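Protein HIRA (Homo sapiens, PDB 5YJE) cooperates with ASF1A in replication-independent chromatin assembly, as a histone chaperone subunit whose C-terminal part forms a trimer. Local coordinates at residues 285-298 and 336-348. Numbering follows the deposited sequence.
Sequences LTLQSSHEYRHWLL and VVGLRKRELLKEL
R294 and L344 face each other where helix 290-298 meets helix 341-348, the two axes running roughly the same way, 37° apart and 11.1 Å at closest approach. Ahead of the second helix, the hairpin turn brings V337 up to S290, their CA atoms 5.4 Å apart, beside the Schellman turn at Q288 and the N-cap S289. V337 wedges in with both methyls: CG1 lies against the S290 backbone and Y293 CB, while CG2 meets L285 CD1 at 3.4 Å. V336 CG2 touches the same L285 methyl and Y293 CE2. L285 also packs on Q162 of a neighbouring subunit. Further along, L297 CD2 nears L344 CD1, and R294, CG anti to the backbone N (chi1 172°), extends across L344 at a slant. R294 grips E347 side-on, R294 NE to E347 OE1 at 2.6 Å and R294 NH2 to E347 OE2 at 2.8 Å, the guanidinium and carboxylate planes turned 36° apart, while L298 CD1 sits over one guanidinium face. A methionine in place of R294 would probably leave the E347 carboxylate without its charged mate. The chemistry thus joins an apolar seam, from hairpin to helices, to a two-pronged salt bridge at its margin that fixes the guanidinium's rotation.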
ATOM      1  N   LEU B 285     -17.497 -11.824  -4.025  1.00 46.72           N
ATOM      2  CA  LEU B 285     -16.413 -11.003  -4.565  1.00 48.58           C
ATOM      3  C   LEU B 285     -15.423 -10.569  -3.476  1.00 49.92           C
ATOM      4  O   LEU B 285     -14.202 -10.686  -3.644  1.00 52.91           O
ATOM      5  CB  LEU B 285     -17.014  -9.794  -5.275  1.00 48.54           C
ATOM      6  CG  LEU B 285     -16.070  -8.751  -5.868  1.00 58.14           C
ATOM      7  CD1 LEU B 285     -15.250  -9.353  -6.974  1.00 53.29           C
ATOM      8  CD2 LEU B 285     -16.904  -7.627  -6.417  1.00 50.63           C
ATOM      9  N   THR B 286     -15.938 -10.055  -2.359  1.00 46.42           N
ATOM     10  CA  THR B 286     -15.108  -9.644  -1.228  1.00 51.18           C
ATOM     11  C   THR B 286     -14.227 -10.787  -0.718  1.00 50.41           C
ATOM     12  O   THR B 286     -13.056 -10.581  -0.378  1.00 50.83           O
ATOM     13  CB  THR B 286     -16.011  -9.130  -0.105  1.00 49.28           C
ATOM     14  OG1 THR B 286     -16.732  -7.988  -0.556  1.00 44.99           O
ATOM     15  CG2 THR B 286     -15.203  -8.738   1.098  1.00 53.98           C
ATOM     16  N   LEU B 287     -14.790 -11.989  -0.629  1.00 50.71           N
ATOM     17  CA  LEU B 287     -14.055 -13.182  -0.250  1.00 52.46           C
ATOM     18  C   LEU B 287     -13.130 -13.674  -1.358  1.00 58.25           C
ATOM     19  O   LEU B 287     -12.332 -14.589  -1.112  1.00 56.45           O
ATOM     20  CB  LEU B 287     -15.039 -14.295   0.131  1.00 48.39           C
ATOM     21  CG  LEU B 287     -15.502 -14.455   1.585  1.00 55.07           C
ATOM     22  CD1 LEU B 287     -14.348 -14.817   2.515  1.00 58.27           C
ATOM     23  CD2 LEU B 287     -16.157 -13.190   2.058  1.00 53.41           C
ATOM     24  N   GLN B 288     -13.228 -13.104  -2.563  1.00 51.20           N
ATOM     25  CA  GLN B 288     -12.487 -13.594  -3.723  1.00 57.61           C
ATOM     26  C   GLN B 288     -12.699 -15.093  -3.915  1.00 55.98           C
ATOM     27  O   GLN B 288     -11.771 -15.837  -4.225  1.00 63.76           O
ATOM     28  CB  GLN B 288     -10.994 -13.269  -3.609  1.00 51.98           C
ATOM     29  CG  GLN B 288     -10.685 -11.799  -3.410  1.00 56.36           C
ATOM     30  CD  GLN B 288      -9.190 -11.526  -3.237  1.00 67.21           C
ATOM     31  OE1 GLN B 288      -8.341 -12.375  -3.544  1.00 62.20           O
ATOM     32  NE2 GLN B 288      -8.866 -10.340  -2.724  1.00 67.94           N
ATOM     33  N   SER B 289     -13.937 -15.539  -3.738  1.00 58.30           N
ATOM     34  CA  SER B 289     -14.309 -16.945  -3.893  1.00 56.53           C
ATOM     35  C   SER B 289     -14.950 -17.123  -5.267  1.00 59.98           C
ATOM     36  O   SER B 289     -16.144 -16.870  -5.440  1.00 62.69           O
ATOM     37  CB  SER B 289     -15.249 -17.369  -2.771  1.00 55.79           C
ATOM     38  OG  SER B 289     -15.959 -18.543  -3.115  1.00 57.53           O
ATOM     39  N   SER B 290     -14.164 -17.617  -6.228  1.00 62.62           N
ATOM     40  CA  SER B 290     -14.524 -17.510  -7.641  1.00 64.02           C
ATOM     41  C   SER B 290     -15.725 -18.377  -8.007  1.00 61.21           C
ATOM     42  O   SER B 290     -16.643 -17.918  -8.705  1.00 61.38           O
ATOM     43  CB  SER B 290     -13.323 -17.863  -8.527  1.00 64.59           C
ATOM     44  OG  SER B 290     -13.169 -19.266  -8.632  1.00 69.64           O
ATOM     45  N   HIS B 291     -15.712 -19.646  -7.609  1.00 59.46           N
ATOM     46  CA  HIS B 291     -16.842 -20.502  -7.938  1.00 61.79           C
ATOM     47  C   HIS B 291     -18.130 -19.946  -7.338  1.00 61.30           C
ATOM     48  O   HIS B 291     -19.176 -19.929  -8.002  1.00 63.41           O
ATOM     49  CB  HIS B 291     -16.574 -21.931  -7.467  1.00 53.01           C
ATOM     50  N   GLU B 292     -18.061 -19.441  -6.099  1.00 58.93           N
ATOM     51  CA  GLU B 292     -19.253 -18.905  -5.444  1.00 58.53           C
ATOM     52  C   GLU B 292     -19.671 -17.574  -6.060  1.00 58.65           C
ATOM     53  O   GLU B 292     -20.872 -17.292  -6.182  1.00 56.67           O
ATOM     54  CB  GLU B 292     -19.007 -18.770  -3.940  1.00 57.27           C
ATOM     55  CG  GLU B 292     -19.034 -20.122  -3.215  1.00 54.39           C
ATOM     56  CD  GLU B 292     -18.853 -20.016  -1.707  1.00 56.26           C
ATOM     57  OE1 GLU B 292     -18.040 -19.180  -1.256  1.00 53.95           O
ATOM     58  OE2 GLU B 292     -19.545 -20.760  -0.973  1.00 57.17           O
ATOM     59  N   TYR B 293     -18.698 -16.757  -6.478  1.00 55.99           N
ATOM     60  CA  TYR B 293     -19.032 -15.529  -7.180  1.00 55.53           C
ATOM     61  C   TYR B 293     -19.797 -15.832  -8.457  1.00 61.17           C
ATOM     62  O   TYR B 293     -20.860 -15.248  -8.710  1.00 53.39           O
ATOM     63  CB  TYR B 293     -17.779 -14.715  -7.505  1.00 50.91           C
ATOM     64  CG  TYR B 293     -18.120 -13.417  -8.227  1.00 46.68           C
ATOM     65  CD1 TYR B 293     -18.583 -12.323  -7.524  1.00 46.78           C
ATOM     66  CD2 TYR B 293     -17.992 -13.294  -9.607  1.00 48.52           C
ATOM     67  CE1 TYR B 293     -18.913 -11.134  -8.164  1.00 50.80           C
ATOM     68  CE2 TYR B 293     -18.314 -12.103 -10.263  1.00 48.13           C
ATOM     69  CZ  TYR B 293     -18.782 -11.029  -9.533  1.00 51.10           C
ATOM     70  OH  TYR B 293     -19.116  -9.835 -10.142  1.00 50.53           O
ATOM     71  N   ARG B 294     -19.259 -16.736  -9.282  1.00 57.23           N
ATOM     72  CA  ARG B 294     -19.933 -17.089 -10.523  1.00 60.76           C
ATOM     73  C   ARG B 294     -21.329 -17.645 -10.253  1.00 60.85           C
ATOM     74  O   ARG B 294     -22.298 -17.275 -10.928  1.00 61.47           O
ATOM     75  CB  ARG B 294     -19.091 -18.092 -11.303  1.00 63.33           C
ATOM     76  CG  ARG B 294     -19.794 -18.666 -12.514  1.00 71.04           C
ATOM     77  CD  ARG B 294     -18.925 -19.651 -13.283  1.00 74.23           C
ATOM     78  NE  ARG B 294     -19.729 -20.352 -14.273  1.00 76.22           N
ATOM     79  CZ  ARG B 294     -20.535 -21.367 -13.981  1.00 79.69           C
ATOM     80  NH1 ARG B 294     -20.630 -21.804 -12.726  1.00 77.07           N
ATOM     81  NH2 ARG B 294     -21.245 -21.944 -14.941  1.00 76.10           N
ATOM     82  N   HIS B 295     -21.454 -18.516  -9.254  1.00 54.74           N
ATOM     83  CA  HIS B 295     -22.750 -19.089  -8.922  1.00 57.11           C
ATOM     84  C   HIS B 295     -23.770 -18.005  -8.573  1.00 56.89           C
ATOM     85  O   HIS B 295     -24.863 -17.949  -9.153  1.00 54.29           O
ATOM     86  CB  HIS B 295     -22.595 -20.068  -7.760  1.00 49.94           C
ATOM     87  CG  HIS B 295     -23.900 -20.525  -7.198  1.00 58.66           C
ATOM     88  ND1 HIS B 295     -24.779 -21.308  -7.916  1.00 61.53           N
ATOM     89  CD2 HIS B 295     -24.495 -20.283  -6.006  1.00 55.68           C
ATOM     90  CE1 HIS B 295     -25.848 -21.553  -7.179  1.00 56.59           C
ATOM     91  NE2 HIS B 295     -25.702 -20.942  -6.017  1.00 58.99           N
ATOM     92  N   TRP B 296     -23.427 -17.136  -7.619  1.00 53.46           N
ATOM     93  CA  TRP B 296     -24.381 -16.129  -7.174  1.00 53.30           C
ATOM     94  C   TRP B 296     -24.641 -15.065  -8.236  1.00 53.46           C
ATOM     95  O   TRP B 296     -25.759 -14.543  -8.321  1.00 54.30           O
ATOM     96  CB  TRP B 296     -23.896 -15.495  -5.878  1.00 45.31           C
ATOM     97  CG  TRP B 296     -24.070 -16.405  -4.746  1.00 47.69           C
ATOM     98  CD1 TRP B 296     -23.098 -17.056  -4.067  1.00 49.42           C
ATOM     99  CD2 TRP B 296     -25.315 -16.801  -4.153  1.00 53.75           C
ATOM    100  NE1 TRP B 296     -23.650 -17.825  -3.076  1.00 54.04           N
ATOM    101  CE2 TRP B 296     -25.011 -17.690  -3.108  1.00 45.58           C
ATOM    102  CE3 TRP B 296     -26.662 -16.483  -4.407  1.00 51.07           C
ATOM    103  CZ2 TRP B 296     -25.991 -18.269  -2.312  1.00 48.84           C
ATOM    104  CZ3 TRP B 296     -27.633 -17.050  -3.620  1.00 44.84           C
ATOM    105  CH2 TRP B 296     -27.298 -17.930  -2.578  1.00 48.75           C
ATOM    106  N   LEU B 297     -23.639 -14.722  -9.043  1.00 50.03           N
ATOM    107  CA  LEU B 297     -23.888 -13.811 -10.150  1.00 53.34           C
ATOM    108  C   LEU B 297     -24.895 -14.411 -11.113  1.00 56.06           C
ATOM    109  O   LEU B 297     -25.751 -13.699 -11.651  1.00 55.61           O
ATOM    110  CB  LEU B 297     -22.591 -13.480 -10.883  1.00 51.34           C
ATOM    111  CG  LEU B 297     -22.746 -12.582 -12.118  1.00 55.57           C
ATOM    112  CD1 LEU B 297     -23.141 -11.152 -11.715  1.00 53.27           C
ATOM    113  CD2 LEU B 297     -21.482 -12.579 -13.002  1.00 56.80           C
ATOM    114  N   LEU B 298     -24.830 -15.728 -11.322  1.00 55.11           N
ATOM    115  CA  LEU B 298     -25.736 -16.345 -12.282  1.00 59.02           C
ATOM    116  C   LEU B 298     -27.162 -16.453 -11.736  1.00 59.75           C
ATOM    117  O   LEU B 298     -28.136 -16.227 -12.470  1.00 58.55           O
ATOM    118  CB  LEU B 298     -25.229 -17.723 -12.684  1.00 60.07           C
ATOM    119  CG  LEU B 298     -23.930 -17.497 -13.497  1.00 64.47           C
ATOM    120  CD1 LEU B 298     -23.255 -18.788 -14.021  1.00 71.20           C
ATOM    121  CD2 LEU B 298     -24.117 -16.412 -14.592  1.00 67.52           C
ATOM    122  N   VAL B 336     -12.479 -10.740 -13.356  1.00 70.36           N
ATOM    123  CA  VAL B 336     -12.958 -10.537 -11.995  1.00 68.12           C
ATOM    124  C   VAL B 336     -12.783 -11.864 -11.283  1.00 71.34           C
ATOM    125  O   VAL B 336     -13.219 -12.902 -11.795  1.00 74.26           O
ATOM    126  CB  VAL B 336     -14.433 -10.068 -11.930  1.00 72.45           C
ATOM    127  CG1 VAL B 336     -15.362 -10.973 -12.756  1.00 65.52           C
ATOM    128  CG2 VAL B 336     -14.920 -10.006 -10.494  1.00 62.62           C
ATOM    129  N   VAL B 337     -12.090 -11.850 -10.142  1.00 75.11           N
ATOM    130  CA  VAL B 337     -12.105 -13.019  -9.270  1.00 71.33           C
ATOM    131  C   VAL B 337     -11.560 -14.202 -10.085  1.00 69.36           C
ATOM    132  O   VAL B 337     -11.941 -15.367  -9.917  1.00 74.04           O
ATOM    133  CB  VAL B 337     -13.536 -13.132  -8.678  1.00 73.11           C
ATOM    134  CG1 VAL B 337     -13.964 -14.417  -8.312  1.00 65.70           C
ATOM    135  CG2 VAL B 337     -13.629 -12.311  -7.451  1.00 69.36           C
ATOM    136  N   GLY B 338     -10.621 -13.885 -10.978  1.00 76.99           N
ATOM    137  CA  GLY B 338      -9.963 -14.871 -11.814  1.00 76.75           C
ATOM    138  C   GLY B 338     -10.903 -15.571 -12.771  1.00 79.96           C
ATOM    139  O   GLY B 338     -10.878 -16.800 -12.885  1.00 84.34           O
ATOM    140  N   LEU B 339     -11.752 -14.805 -13.452  1.00 78.57           N
ATOM    141  CA  LEU B 339     -12.657 -15.351 -14.453  1.00 71.56           C
ATOM    142  C   LEU B 339     -12.743 -14.387 -15.626  1.00 75.02           C
ATOM    143  O   LEU B 339     -12.707 -13.167 -15.441  1.00 73.74           O
ATOM    144  CB  LEU B 339     -14.049 -15.606 -13.868  1.00 71.26           C
ATOM    145  CG  LEU B 339     -14.190 -16.740 -12.858  1.00 69.78           C
ATOM    146  CD1 LEU B 339     -15.537 -16.666 -12.168  1.00 66.80           C
ATOM    147  CD2 LEU B 339     -14.022 -18.072 -13.551  1.00 68.57           C
ATOM    148  N   ARG B 340     -12.826 -14.938 -16.836  1.00 76.33           N
ATOM    149  CA  ARG B 340     -13.007 -14.117 -18.029  1.00 81.29           C
ATOM    150  C   ARG B 340     -14.438 -13.585 -18.034  1.00 80.97           C
ATOM    151  O   ARG B 340     -15.391 -14.362 -18.152  1.00 78.26           O
ATOM    152  CB  ARG B 340     -12.705 -14.938 -19.280  1.00 79.65           C
ATOM    153  N   LYS B 341     -14.600 -12.267 -17.876  1.00 76.24           N
ATOM    154  CA  LYS B 341     -15.942 -11.710 -17.708  1.00 76.24           C
ATOM    155  C   LYS B 341     -16.816 -12.002 -18.917  1.00 81.43           C
ATOM    156  O   LYS B 341     -17.971 -12.430 -18.776  1.00 79.27           O
ATOM    157  CB  LYS B 341     -15.877 -10.205 -17.449  1.00 76.36           C
ATOM    158  CG  LYS B 341     -14.823  -9.806 -16.463  1.00 80.59           C
ATOM    159  CD  LYS B 341     -14.817  -8.317 -16.199  1.00 80.93           C
ATOM    160  CE  LYS B 341     -14.846  -8.032 -14.706  1.00 70.41           C
ATOM    161  NZ  LYS B 341     -15.008  -6.586 -14.410  1.00 73.09           N
ATOM    162  N   ARG B 342     -16.274 -11.786 -20.120  1.00 83.71           N
ATOM    163  CA  ARG B 342     -17.034 -12.053 -21.335  1.00 82.78           C
ATOM    164  C   ARG B 342     -17.493 -13.504 -21.398  1.00 82.05           C
ATOM    165  O   ARG B 342     -18.563 -13.788 -21.952  1.00 84.18           O
ATOM    166  CB  ARG B 342     -16.200 -11.687 -22.563  1.00 77.86           C
ATOM    167  CG  ARG B 342     -15.828 -10.209 -22.635  1.00 77.51           C
ATOM    168  CD  ARG B 342     -15.434  -9.810 -24.046  1.00 79.82           C
ATOM    169  NE  ARG B 342     -14.559  -8.637 -24.101  1.00 78.02           N
ATOM    170  CZ  ARG B 342     -14.990  -7.381 -24.046  1.00 84.72           C
ATOM    171  NH1 ARG B 342     -16.287  -7.137 -23.905  1.00 86.45           N
ATOM    172  NH2 ARG B 342     -14.129  -6.369 -24.115  1.00 79.00           N
ATOM    173  N   GLU B 343     -16.717 -14.431 -20.822  1.00 75.10           N
ATOM    174  CA  GLU B 343     -17.180 -15.813 -20.732  1.00 79.52           C
ATOM    175  C   GLU B 343     -18.438 -15.908 -19.873  1.00 85.41           C
ATOM    176  O   GLU B 343     -19.395 -16.611 -20.228  1.00 85.87           O
ATOM    177  CB  GLU B 343     -16.072 -16.711 -20.180  1.00 76.41           C
ATOM    178  N   LEU B 344     -18.466 -15.191 -18.745  1.00 81.25           N
ATOM    179  CA  LEU B 344     -19.653 -15.207 -17.897  1.00 81.38           C
ATOM    180  C   LEU B 344     -20.845 -14.583 -18.602  1.00 82.02           C
ATOM    181  O   LEU B 344     -21.957 -15.122 -18.539  1.00 81.70           O
ATOM    182  CB  LEU B 344     -19.382 -14.490 -16.578  1.00 75.04           C
ATOM    183  CG  LEU B 344     -18.429 -15.261 -15.655  1.00 73.49           C
ATOM    184  CD1 LEU B 344     -17.887 -14.354 -14.569  1.00 66.65           C
ATOM    185  CD2 LEU B 344     -19.124 -16.472 -15.059  1.00 72.98           C
ATOM    186  N   LEU B 345     -20.634 -13.449 -19.284  1.00 76.48           N
ATOM    187  CA  LEU B 345     -21.704 -12.859 -20.087  1.00 82.14           C
ATOM    188  C   LEU B 345     -22.260 -13.868 -21.086  1.00 84.55           C
ATOM    189  O   LEU B 345     -23.483 -13.984 -21.263  1.00 83.68           O
ATOM    190  CB  LEU B 345     -21.186 -11.623 -20.817  1.00 78.52           C
ATOM    191  CG  LEU B 345     -22.142 -10.931 -21.787  1.00 80.30           C
ATOM    192  CD1 LEU B 345     -23.226 -10.125 -21.068  1.00 75.77           C
ATOM    193  CD2 LEU B 345     -21.351 -10.058 -22.731  1.00 83.60           C
ATOM    194  N   LYS B 346     -21.365 -14.623 -21.736  1.00 85.10           N
ATOM    195  CA  LYS B 346     -21.792 -15.716 -22.604  1.00 85.14           C
ATOM    196  C   LYS B 346     -22.611 -16.752 -21.837  1.00 83.50           C
ATOM    197  O   LYS B 346     -23.559 -17.329 -22.383  1.00 86.79           O
ATOM    198  CB  LYS B 346     -20.572 -16.365 -23.260  1.00 84.07           C
ATOM    199  N   GLU B 347     -22.261 -17.008 -20.575  1.00 82.34           N
ATOM    200  CA  GLU B 347     -23.073 -17.918 -19.772  1.00 84.51           C
ATOM    201  C   GLU B 347     -24.407 -17.302 -19.369  1.00 83.34           C
ATOM    202  O   GLU B 347     -25.308 -18.034 -18.958  1.00 87.72           O
ATOM    203  CB  GLU B 347     -22.319 -18.361 -18.517  1.00 84.74           C
ATOM    204  CG  GLU B 347     -21.016 -19.096 -18.787  1.00 87.97           C
ATOM    205  CD  GLU B 347     -20.521 -19.891 -17.585  1.00 88.01           C
ATOM    206  OE1 GLU B 347     -19.990 -19.278 -16.629  1.00 82.61           O
ATOM    207  OE2 GLU B 347     -20.658 -21.133 -17.600  1.00 91.25           O
ATOM    208  N   LEU B 348     -24.548 -15.979 -19.473  1.00 82.31           N
ATOM    209  CA  LEU B 348     -25.818 -15.305 -19.205  1.00 84.84           C
ATOM    210  C   LEU B 348     -26.775 -15.366 -20.378  1.00 85.52           C
ATOM    211  O   LEU B 348     -27.947 -15.720 -20.207  1.00 86.34           O
ATOM    212  CB  LEU B 348     -25.589 -13.841 -18.837  1.00 85.75           C
ATOM    213  CG  LEU B 348     -24.814 -13.628 -17.573  1.00 82.50           C
ATOM    214  CD1 LEU B 348     -24.715 -12.142 -17.289  1.00 82.23           C
ATOM    215  CD2 LEU B 348     -25.666 -14.327 -16.523  1.00 83.16           C
TER